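Local coordinates for protein coclaurine N-methyltransferase (Coptis japonica, PDB 6GKV) that transfers a methyl group from S-adenosyl-L-methionine to the ring nitrogen of coclaurine and probably of related tetrahydroisoquinolines in alkaloid biosynthesis, at residues A[260-263]-A[264-268]; A[210-213]-A[214-218]; A[301-304]-A[305-309]; A[18-21]-A[22-25]; A[110-113]-A[114-117]. All coordinates share one frame; numbering follows the deposited sequence.

Contact 1: A[260-263]-A[264-268]; sequences SASF and FLYFQ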
# COMPACT_ATOMS: atom_id res chain seq x y z
N SER A 260 -3.82 -6.10 5.99
CA SER A 260 -3.56 -6.09 4.55
C SER A 260 -2.08 -6.26 4.33
O SER A 260 -1.27 -5.97 5.21
CB SER A 260 -4.02 -4.79 3.92
OG SER A 260 -3.41 -3.72 4.63
N ALA A 261 -1.71 -6.70 3.13
CA ALA A 261 -0.30 -6.76 2.79
C ALA A 261 0.33 -5.36 2.84
O ALA A 261 1.52 -5.24 3.12
CB ALA A 261 -0.11 -7.39 1.43
N SER A 262 -0.48 -4.33 2.62
CA SER A 262 -0.03 -2.92 2.62
C SER A 262 0.01 -2.24 3.98
O SER A 262 0.28 -1.04 4.05
CB SER A 262 -0.94 -2.08 1.74
OG SER A 262 -2.18 -1.86 2.43
N PHE A 263 -0.29 -2.98 5.05
CA PHE A 263 -0.79 -2.35 6.28
C PHE A 263 0.25 -1.48 6.99
O PHE A 263 -0.05 -0.36 7.39
CB PHE A 263 -1.33 -3.43 7.26
CG PHE A 263 -2.40 -2.90 8.18
CD1 PHE A 263 -3.62 -2.47 7.67
CD2 PHE A 263 -2.20 -2.83 9.55
CE1 PHE A 263 -4.62 -1.98 8.52
CE2 PHE A 263 -3.19 -2.33 10.42
CZ PHE A 263 -4.38 -1.89 9.91
N PHE A 264 1.46 -1.99 7.13
CA PHE A 264 2.45 -1.29 7.91
C PHE A 264 3.14 -0.22 7.11
O PHE A 264 3.91 0.56 7.64
CB PHE A 264 3.42 -2.30 8.49
CG PHE A 264 2.74 -3.30 9.37
CD1 PHE A 264 2.15 -2.89 10.55
CD2 PHE A 264 2.65 -4.63 9.01
CE1 PHE A 264 1.49 -3.79 11.38
CE2 PHE A 264 1.99 -5.54 9.83
CZ PHE A 264 1.40 -5.12 11.02
N LEU A 265 2.80 -0.14 5.82
CA LEU A 265 3.16 1.01 5.02
C LEU A 265 2.53 2.27 5.62
O LEU A 265 2.94 3.39 5.32
CB LEU A 265 2.71 0.83 3.56
CG LEU A 265 3.29 -0.37 2.78
CD1 LEU A 265 2.81 -0.38 1.34
CD2 LEU A 265 4.82 -0.43 2.83
N TYR A 266 1.52 2.07 6.47
CA TYR A 266 0.76 3.18 7.01
C TYR A 266 1.21 3.52 8.42
O TYR A 266 0.60 4.36 9.09
CB TYR A 266 -0.74 2.86 7.00
CG TYR A 266 -1.38 2.89 5.63
CD1 TYR A 266 -1.66 4.11 5.00
CD2 TYR A 266 -1.72 1.72 4.97
CE1 TYR A 266 -2.23 4.17 3.75
CE2 TYR A 266 -2.32 1.75 3.69
CZ TYR A 266 -2.58 2.98 3.10
OH TYR A 266 -3.17 3.04 1.85
N PHE A 267 2.26 2.85 8.86
CA PHE A 267 2.80 3.04 10.21
C PHE A 267 4.31 3.33 10.10
O PHE A 267 5.16 2.50 10.47
CB PHE A 267 2.50 1.80 11.08
CG PHE A 267 1.05 1.69 11.48
CD1 PHE A 267 0.54 2.45 12.55
CD2 PHE A 267 0.19 0.85 10.80
CE1 PHE A 267 -0.80 2.37 12.92
CE2 PHE A 267 -1.16 0.78 11.13
CZ PHE A 267 -1.65 1.54 12.21
N GLN A 268 4.62 4.51 9.57
CA GLN A 268 5.98 4.87 9.23
C GLN A 268 6.37 6.20 9.85
O GLN A 268 7.18 6.94 9.27
CB GLN A 268 6.17 4.92 7.71
CG GLN A 268 6.10 3.55 7.07
CD GLN A 268 6.61 3.51 5.64
OE1 GLN A 268 7.81 3.50 5.41
NE2 GLN A 268 5.69 3.49 4.69

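Contact 2: A[210-213]-A[214-218]; sequences LRKI and SEWIS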
# COMPACT_ATOMS: atom_id res chain seq x y z
N LEU A 210 5.64 0.28 17.18
CA LEU A 210 6.75 0.62 16.29
C LEU A 210 7.56 1.83 16.80
O LEU A 210 8.79 1.89 16.58
CB LEU A 210 6.24 0.88 14.86
CG LEU A 210 5.93 -0.43 14.12
CD1 LEU A 210 5.21 -0.20 12.81
CD2 LEU A 210 7.18 -1.29 13.89
N ARG A 211 6.92 2.77 17.50
CA ARG A 211 7.68 3.83 18.14
C ARG A 211 8.68 3.20 19.13
O ARG A 211 9.87 3.55 19.13
CB ARG A 211 6.77 4.84 18.86
CG ARG A 211 7.50 6.10 19.39
CD ARG A 211 6.51 7.16 19.92
NE ARG A 211 5.37 7.34 19.02
CZ ARG A 211 5.40 8.05 17.89
NH1 ARG A 211 6.51 8.68 17.52
NH2 ARG A 211 4.31 8.15 17.14
N LYS A 212 8.19 2.27 19.94
CA LYS A 212 9.04 1.61 20.93
C LYS A 212 10.20 0.84 20.28
O LYS A 212 11.36 1.03 20.63
CB LYS A 212 8.20 0.67 21.81
CG LYS A 212 9.00 -0.13 22.82
CD LYS A 212 8.13 -1.06 23.65
CE LYS A 212 7.37 -0.32 24.73
NZ LYS A 212 6.33 -1.17 25.33
N ILE A 213 9.87 -0.01 19.31
CA ILE A 213 10.87 -0.85 18.65
C ILE A 213 11.97 -0.04 17.93
O ILE A 213 13.15 -0.44 17.90
CB ILE A 213 10.18 -1.80 17.65
CG1 ILE A 213 9.30 -2.80 18.41
CG2 ILE A 213 11.20 -2.55 16.81
CD1 ILE A 213 8.55 -3.75 17.51
N SER A 214 11.59 1.11 17.37
CA SER A 214 12.55 1.93 16.62
C SER A 214 13.60 2.50 17.57
O SER A 214 14.75 2.70 17.19
CB SER A 214 11.85 3.07 15.87
OG SER A 214 11.33 4.04 16.76
N GLU A 215 13.19 2.73 18.82
CA GLU A 215 14.09 3.25 19.85
C GLU A 215 15.15 2.20 20.20
O GLU A 215 16.20 2.54 20.75
CB GLU A 215 13.31 3.67 21.10
CG GLU A 215 12.36 4.85 20.87
CD GLU A 215 11.45 5.13 22.05
OE1 GLU A 215 11.56 4.44 23.09
OE2 GLU A 215 10.62 6.06 21.95
N TRP A 216 14.87 0.94 19.85
CA TRP A 216 15.82 -0.16 20.05
C TRP A 216 16.69 -0.45 18.82
O TRP A 216 17.51 -1.37 18.85
CB TRP A 216 15.07 -1.43 20.42
CG TRP A 216 14.23 -1.31 21.63
CD1 TRP A 216 14.37 -0.41 22.64
CD2 TRP A 216 13.10 -2.10 21.97
NE1 TRP A 216 13.41 -0.59 23.58
CE2 TRP A 216 12.60 -1.65 23.20
CE3 TRP A 216 12.44 -3.19 21.35
CZ2 TRP A 216 11.50 -2.21 23.83
CZ3 TRP A 216 11.34 -3.75 21.97
CH2 TRP A 216 10.88 -3.25 23.20
N ILE A 217 16.51 0.33 17.76
CA ILE A 217 17.31 0.16 16.55
C ILE A 217 18.59 0.99 16.66
O ILE A 217 18.54 2.16 17.02
CB ILE A 217 16.55 0.59 15.27
CG1 ILE A 217 15.30 -0.26 15.04
CG2 ILE A 217 17.44 0.46 14.04
CD1 ILE A 217 14.52 0.13 13.76
N SER A 218 19.74 0.37 16.36
CA SER A 218 21.01 1.09 16.32
C SER A 218 21.01 2.02 15.14
O SER A 218 20.17 1.89 14.24
CB SER A 218 22.20 0.13 16.22
OG SER A 218 22.37 -0.65 17.39

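Contact 3: A[301-304]-A[305-309]; sequences VIKP and MFETL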
# COMPACT_ATOMS: atom_id res chain seq x y z
N VAL A 301 1.77 -41.55 20.52
CA VAL A 301 2.58 -40.89 21.55
C VAL A 301 1.96 -39.57 22.02
O VAL A 301 2.19 -39.11 23.15
CB VAL A 301 4.04 -40.64 21.04
CG1 VAL A 301 4.03 -39.98 19.68
CG2 VAL A 301 4.85 -39.78 22.02
N ILE A 302 1.13 -38.97 21.18
CA ILE A 302 0.46 -37.72 21.53
C ILE A 302 -0.71 -37.96 22.49
O ILE A 302 -0.93 -37.20 23.43
CB ILE A 302 -0.02 -36.97 20.28
CG1 ILE A 302 1.19 -36.51 19.45
CG2 ILE A 302 -0.90 -35.78 20.65
CD1 ILE A 302 0.84 -35.68 18.21
N LYS A 303 -1.45 -39.05 22.27
CA LYS A 303 -2.61 -39.37 23.10
C LYS A 303 -2.22 -39.56 24.59
O LYS A 303 -2.84 -38.94 25.46
CB LYS A 303 -3.31 -40.62 22.55
CG LYS A 303 -4.53 -41.08 23.34
CD LYS A 303 -5.78 -40.46 22.76
CE LYS A 303 -7.00 -40.75 23.60
NZ LYS A 303 -8.21 -40.20 22.96
N PRO A 304 -1.22 -40.41 24.89
CA PRO A 304 -0.83 -40.48 26.31
C PRO A 304 -0.25 -39.17 26.84
O PRO A 304 -0.39 -38.87 28.03
CB PRO A 304 0.23 -41.58 26.32
CG PRO A 304 -0.15 -42.46 25.19
CD PRO A 304 -0.59 -41.50 24.13
N MET A 305 0.37 -38.38 25.97
CA MET A 305 0.94 -37.12 26.41
C MET A 305 -0.16 -36.13 26.81
O MET A 305 -0.00 -35.38 27.78
CB MET A 305 1.80 -36.53 25.30
CG MET A 305 2.32 -35.15 25.60
SD MET A 305 3.17 -34.50 24.16
CE MET A 305 4.49 -35.70 23.95
N PHE A 306 -1.26 -36.13 26.06
CA PHE A 306 -2.37 -35.21 26.31
C PHE A 306 -3.23 -35.69 27.48
O PHE A 306 -3.80 -34.88 28.22
CB PHE A 306 -3.24 -35.06 25.04
CG PHE A 306 -2.69 -34.08 24.04
CD1 PHE A 306 -1.40 -33.58 24.16
CD2 PHE A 306 -3.48 -33.62 22.98
CE1 PHE A 306 -0.90 -32.66 23.23
CE2 PHE A 306 -3.00 -32.70 22.06
CZ PHE A 306 -1.70 -32.22 22.18
N GLU A 307 -3.32 -37.01 27.65
CA GLU A 307 -3.95 -37.58 28.84
C GLU A 307 -3.17 -37.15 30.10
O GLU A 307 -3.77 -36.69 31.08
CB GLU A 307 -4.04 -39.11 28.74
CG GLU A 307 -5.28 -39.62 27.98
CD GLU A 307 -5.13 -41.06 27.46
OE1 GLU A 307 -4.13 -41.73 27.80
OE2 GLU A 307 -6.01 -41.52 26.69
N THR A 308 -1.85 -37.27 30.06
CA THR A 308 -1.01 -36.93 31.21
C THR A 308 -1.08 -35.45 31.56
O THR A 308 -1.06 -35.08 32.74
CB THR A 308 0.48 -37.32 30.97
OG1 THR A 308 0.57 -38.73 30.73
CG2 THR A 308 1.33 -36.97 32.19
N LEU A 309 -1.19 -34.60 30.54
CA LEU A 309 -1.21 -33.16 30.72
C LEU A 309 -2.59 -32.67 31.15
O LEU A 309 -2.71 -31.80 32.01
CB LEU A 309 -0.80 -32.45 29.43
CG LEU A 309 -0.84 -30.93 29.54
CD1 LEU A 309 0.08 -30.46 30.65
CD2 LEU A 309 -0.46 -30.30 28.21

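Contact 4: A[18-21]-A[22-25]; sequences LVPY and DDIK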
# COMPACT_ATOMS: atom_id res chain seq x y z
N LEU A 18 -15.68 -36.10 15.39
CA LEU A 18 -16.69 -36.91 14.71
C LEU A 18 -16.99 -36.47 13.28
O LEU A 18 -17.81 -37.09 12.59
CB LEU A 18 -18.01 -36.89 15.50
CG LEU A 18 -18.00 -37.08 17.03
CD1 LEU A 18 -19.41 -36.97 17.55
CD2 LEU A 18 -17.35 -38.41 17.43
N VAL A 19 -16.35 -35.40 12.84
CA VAL A 19 -16.53 -34.87 11.49
C VAL A 19 -15.29 -35.16 10.64
O VAL A 19 -14.18 -34.77 11.02
CB VAL A 19 -16.81 -33.35 11.53
CG1 VAL A 19 -17.04 -32.81 10.13
CG2 VAL A 19 -18.01 -33.07 12.43
N PRO A 20 -15.48 -35.84 9.49
CA PRO A 20 -14.36 -36.23 8.62
C PRO A 20 -13.60 -35.01 8.08
O PRO A 20 -14.22 -33.96 7.94
CB PRO A 20 -15.04 -37.01 7.49
CG PRO A 20 -16.40 -37.35 8.02
CD PRO A 20 -16.78 -36.22 8.91
N TYR A 21 -12.31 -35.15 7.81
CA TYR A 21 -11.47 -34.02 7.40
C TYR A 21 -12.03 -33.21 6.25
O TYR A 21 -11.98 -31.98 6.28
CB TYR A 21 -10.06 -34.49 7.01
CG TYR A 21 -9.11 -34.62 8.17
CD1 TYR A 21 -9.52 -34.34 9.46
CD2 TYR A 21 -7.80 -35.06 7.97
CE1 TYR A 21 -8.66 -34.50 10.53
CE2 TYR A 21 -6.94 -35.21 9.03
CZ TYR A 21 -7.36 -34.93 10.31
OH TYR A 21 -6.51 -35.07 11.39
N ASP A 22 -12.56 -33.90 5.24
CA ASP A 22 -13.07 -33.27 4.02
C ASP A 22 -14.30 -32.44 4.28
O ASP A 22 -14.48 -31.39 3.66
CB ASP A 22 -13.39 -34.31 2.95
CG ASP A 22 -12.15 -34.95 2.38
OD1 ASP A 22 -11.05 -34.39 2.60
OD2 ASP A 22 -12.27 -36.00 1.72
N ASP A 23 -15.17 -32.95 5.15
CA ASP A 23 -16.35 -32.21 5.56
C ASP A 23 -15.95 -30.92 6.28
O ASP A 23 -16.65 -29.92 6.21
CB ASP A 23 -17.25 -33.08 6.45
CG ASP A 23 -18.01 -34.16 5.67
OD1 ASP A 23 -17.46 -35.26 5.45
OD2 ASP A 23 -19.18 -33.92 5.31
N ILE A 24 -14.82 -30.96 6.98
CA ILE A 24 -14.35 -29.80 7.75
C ILE A 24 -13.80 -28.76 6.80
O ILE A 24 -14.12 -27.58 6.92
CB ILE A 24 -13.24 -30.15 8.79
CG1 ILE A 24 -13.66 -31.28 9.74
CG2 ILE A 24 -12.84 -28.90 9.60
CD1 ILE A 24 -12.54 -31.65 10.74
N LYS A 25 -12.97 -29.21 5.86
CA LYS A 25 -12.42 -28.34 4.81
C LYS A 25 -13.54 -27.69 3.99
O LYS A 25 -13.53 -26.48 3.78
CB LYS A 25 -11.50 -29.14 3.89
CG LYS A 25 -10.15 -29.53 4.53
CD LYS A 25 -9.45 -30.62 3.71
CE LYS A 25 -8.02 -30.86 4.18
NZ LYS A 25 -7.37 -31.98 3.41

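Contact 5: A[110-113]-A[114-117]; sequences AMLD and LYCE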
# COMPACT_ATOMS: atom_id res chain seq x y z
N ALA A 110 14.76 -23.11 4.83
CA ALA A 110 14.67 -22.18 3.71
C ALA A 110 14.09 -20.82 4.11
O ALA A 110 14.59 -19.78 3.64
CB ALA A 110 13.86 -22.78 2.59
N MET A 111 13.05 -20.80 4.94
CA MET A 111 12.52 -19.52 5.45
C MET A 111 13.56 -18.80 6.33
O MET A 111 13.70 -17.58 6.24
CB MET A 111 11.25 -19.70 6.28
CG MET A 111 9.92 -19.51 5.61
SD MET A 111 9.52 -18.09 4.58
CE MET A 111 10.17 -16.82 5.49
N LEU A 112 14.23 -19.55 7.19
CA LEU A 112 15.18 -18.98 8.14
C LEU A 112 16.33 -18.31 7.38
O LEU A 112 16.72 -17.18 7.69
CB LEU A 112 15.69 -20.06 9.10
CG LEU A 112 14.64 -20.46 10.14
CD1 LEU A 112 15.09 -21.59 11.06
CD2 LEU A 112 14.19 -19.24 10.96
N ASP A 113 16.83 -19.02 6.37
CA ASP A 113 17.83 -18.46 5.45
C ASP A 113 17.32 -17.19 4.78
O ASP A 113 18.03 -16.18 4.72
CB ASP A 113 18.20 -19.49 4.39
CG ASP A 113 19.25 -20.47 4.88
OD1 ASP A 113 19.80 -20.24 5.98
OD2 ASP A 113 19.53 -21.45 4.16
N LEU A 114 16.09 -17.24 4.29
CA LEU A 114 15.49 -16.10 3.61
C LEU A 114 15.38 -14.86 4.52
O LEU A 114 15.52 -13.73 4.07
CB LEU A 114 14.12 -16.48 3.03
CG LEU A 114 13.40 -15.43 2.20
CD1 LEU A 114 14.29 -14.83 1.10
CD2 LEU A 114 12.09 -15.99 1.62
N TYR A 115 15.13 -15.08 5.81
CA TYR A 115 15.09 -14.00 6.78
C TYR A 115 16.45 -13.31 6.89
O TYR A 115 16.53 -12.08 6.96
CB TYR A 115 14.70 -14.50 8.17
CG TYR A 115 13.29 -15.02 8.31
CD1 TYR A 115 12.26 -14.53 7.53
CD2 TYR A 115 12.99 -16.00 9.27
CE1 TYR A 115 10.96 -14.98 7.72
CE2 TYR A 115 11.71 -16.48 9.44
CZ TYR A 115 10.69 -15.98 8.64
OH TYR A 115 9.41 -16.47 8.79
N CYS A 116 17.51 -14.11 6.92
CA CYS A 116 18.86 -13.59 7.06
C CYS A 116 19.27 -12.82 5.83
O CYS A 116 19.98 -11.84 5.93
CB CYS A 116 19.85 -14.72 7.30
SG CYS A 116 19.43 -15.70 8.73
N GLU A 117 18.81 -13.30 4.69
CA GLU A 117 19.05 -12.64 3.41
C GLU A 117 18.36 -11.28 3.41
O GLU A 117 19.00 -10.25 3.19
CB GLU A 117 18.55 -13.53 2.27
CG GLU A 117 18.76 -13.03 0.86
CD GLU A 117 18.29 -14.07 -0.17
OE1 GLU A 117 18.35 -15.29 0.14
OE2 GLU A 117 17.84 -13.68 -1.27

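Contact 1: A[260-263]-A[264-268]
Phe263, Phe264 and Phe267 form a local aromatic cluster round a short 3-10 turn, buried in the loop between strands 257-258 and 272-279. Phe263 sends its edge toward the face of Phe264 in a T-shaped pair, planes at 85°, with Phe263 CD2 lying 4.2 Å above the Phe264 ring and offset toward its rim. The partner on the next turn is met differently: Phe263 and Phe267 lie side by side, pointing the same way, their planes 47° apart and Phe263 CE2 3.8 Å from Phe267 CE2. Phe263 can serve both because its CG stands opposite the backbone N (chi1 -153°) and beside its carbonyl carbon, on the side where the chain continues. In the backbone of the turn, Leu265 N donates to Ser262 O at 3.2 Å, from above the carbonyl plane. Gln268 NE2 bonds almost straight to Leu265 O at 2.8 Å; an amide suits this place because it can donate and accept at once, its OE1 taking the N-H of Val273. Bulky rings suit the surroundings: Phe263 packs on Thr55 and Leu58 of helix 44-58, Phe264 on Leu225 of strand 221-230, and Phe267 on Leu210 of helix 206-215, while Tyr266 OH is hydrogen-bonded to His276 of the second subunit.

Contact 2: A[210-213]-A[214-218]
Lys212 and Trp216 lie side by side and point the same way at the C-terminal end of helix 206-215, one of the helices packed on the Rossmann-like sheet of this methyltransferase. The aliphatic part of the lysine does the touching, with Lys212 CG 3.4 Å from Trp216 CZ2 and Lys212 CD 3.5 Å from Trp216 CH2. Lys212 CG stands opposite its backbone N (chi1 176°), which carries the chain alongside the indole before a bend at chi3; NZ then bonds to the backbone O of Ile182, a residue of the S-adenosyl-L-homocysteine site. One face of the indole rests against the helix backbone, with Lys212 O and Ile213 CA each 3.7 Å above its plane and toward the rim. The backbone N of Trp216 donates to Ile213 O at 2.9 Å and so continues the helix's last turn. Were the indole of Trp216 cut back to an alanine, the methylenes of Lys212 would probably lose the surface they lie along, and a gap would be likely to open beside Ile194 and Leu130 of the sheet. Elsewhere on the helix Arg211 and Glu215 cross obliquely, their planar end groups 59° apart, without a salt bridge; the guanidinium pairs instead with Asp270 and Glu207. Serine suits the last turn because its short hydroxyl can fold back on the helix: Ser214 OG donates to Arg211 O at 2.8 Å.

Contact 3: A[301-304]-A[305-309]
Val301 opens this part of helix 299-309 with a weak bond, its O accepting from Met305 N at 3.4 Å, while Met305 CB lies close to the same carbonyl. The methionine side chain goes on to pack on Glu80, Phe81 and Ile84 of helix 79-85. Next comes Ile302, whose O accepts from Phe306 N at 2.9 Å, nearly along the C=O axis. One turn on, its CG2 methyl sits over the centre of the Phe306 ring, 3.8 Å from the centroid and only 5° off the ring normal: a CH-pi contact that sets a beta-branched methyl squarely on an aromatic face. CG2 is placed opposite the backbone N and beside the carbonyl carbon, which sends it forward to that ring, and the ring itself packs on Ala316, Leu319 and Trp323 of helix 313-335. Lys303 bends at chi2 so that its methylenes pass the Glu307 carboxylate, CE lying 3.3 Å from Glu307 OE2. Pro304 brings no N-H, so the bond to the preceding turn is missing and the helix kinks. Its carbonyl is nevertheless well used: Pro304 O accepts from Thr308 N at 3.0 Å and from Thr308 OG1 at 2.9 Å, from opposite faces of its plane. The chemistry thus divides the helix into an apolar side and a polar one, where Lys303 NZ stays 4.5 Å from Glu307 OE2, beyond a salt bridge. Since Glu313 also comes close to Glu307, the carboxylates might hold a proton more readily than usual.

Contact 4: A[18-21]-A[22-25]
Val19 and Ile24 meet at the N-terminal end of helix 21-39, where Pro20 occupies the N-cap position and the chain turns in from helix 2-16. The backbone bonds come first. Ile24 N donates to Pro20 O at 3.2 Å, in the carbonyl plane, and shares itself weakly with Tyr21 O; Lys25 N makes a straighter bond to Tyr21 O at 3.0 Å, with an angle of 167° at the hydrogen. Proline suits the cap because this place asks for a carbonyl rather than an N-H of its own. The apolar contacts gather round the isoleucine. Val19 CG1 lies 3.7 Å from Ile24 CG1, the two side chains crossing at a slant, and Ile24 CD1 comes 4.2 Å from Tyr21 CD1, oblique to the ring. Ile24 CG1 points away from its own carbonyl carbon (chi1 -54°) and beside the backbone N, back toward the start of the helix where Val19 waits. Shortened to an alanine, Ile24 would lose the CG1 and CD1 carbons that meet Val19 and Tyr21, which is likely to open a gap toward Leu14 of helix 2-16 and Leu328 of helix 313-335, the helix that also supplies substrate-pocket residues. Tyr21 packs on Arg324 of helix 313-335, and its OH is hydrogen-bonded to Asp296. The polar residues fit the first turn as well: the carboxylates of Asp22 and Asp23 probably interact favourably with the positive end of the helix dipole. Asp23 also lies across the cap proline, its OD1 3.5 Å from Pro20 CG.

Contact 5: A[110-113]-A[114-117]
Leu114, Tyr115, Cys116 and Glu117 each donate their backbone N-H to the carbonyl four residues earlier, in Ala110, Met111, Leu112 and Asp113, so the two segments form about two unbroken turns of helix 104-118. The longest of these bonds is Cys116 N to Leu112 O, at 3.3 Å. Tyr115 is the centre of the side-chain contacts. Met111 O lies over one face of its ring, 3.3 Å above the plane and toward the rim. Bent at chi2 and chi3, the Met111 side chain crosses the tyrosine at a slant in a Met-aromatic contact, with SD 5.3 Å from the ring centroid and 40° off the ring normal. A flexible thioether suits a place beside an aromatic ring, but the methyl is modelled too close to it, so the detail of its position is doubtful. Leu112 approaches the ring edge instead, its CD2 3.8 Å from Tyr115 CD2. The tyrosine side chain lies about 6 Å from the bound S-adenosyl-L-homocysteine. Within the fold, Leu112 packs on Leu137 and His140 of helix 136-143 and Cys116 on Val141 of the same helix, while the Tyr115 OH bonds to Lys91 and to Glu226 of strand 221-230.

From the N terminus, contact 4 comes first, turning the chain from helix 2-16 into helix 21-39. Contact 5 follows within helix 104-118, near the bound S-adenosyl-L-homocysteine, and contact 2 then ends helix 206-215 and passes the chain to strand 217-218. Contact 1 shapes the loop between strands 257-258 and 272-279, and contact 3 lies on helix 299-309. All five are local and in series: none nests in or crosses another. Contacts 1 and 2 touch, with Phe267 O 3.6 Å from Leu210 CD1, joining the dimer-facing loop to the sheet-packed helix. Contact 3 lies across the chain's centre from both. Contacts 3 and 4 both pack on helix 313-335, contact 3 on its earlier residues, contact 4 on later ones.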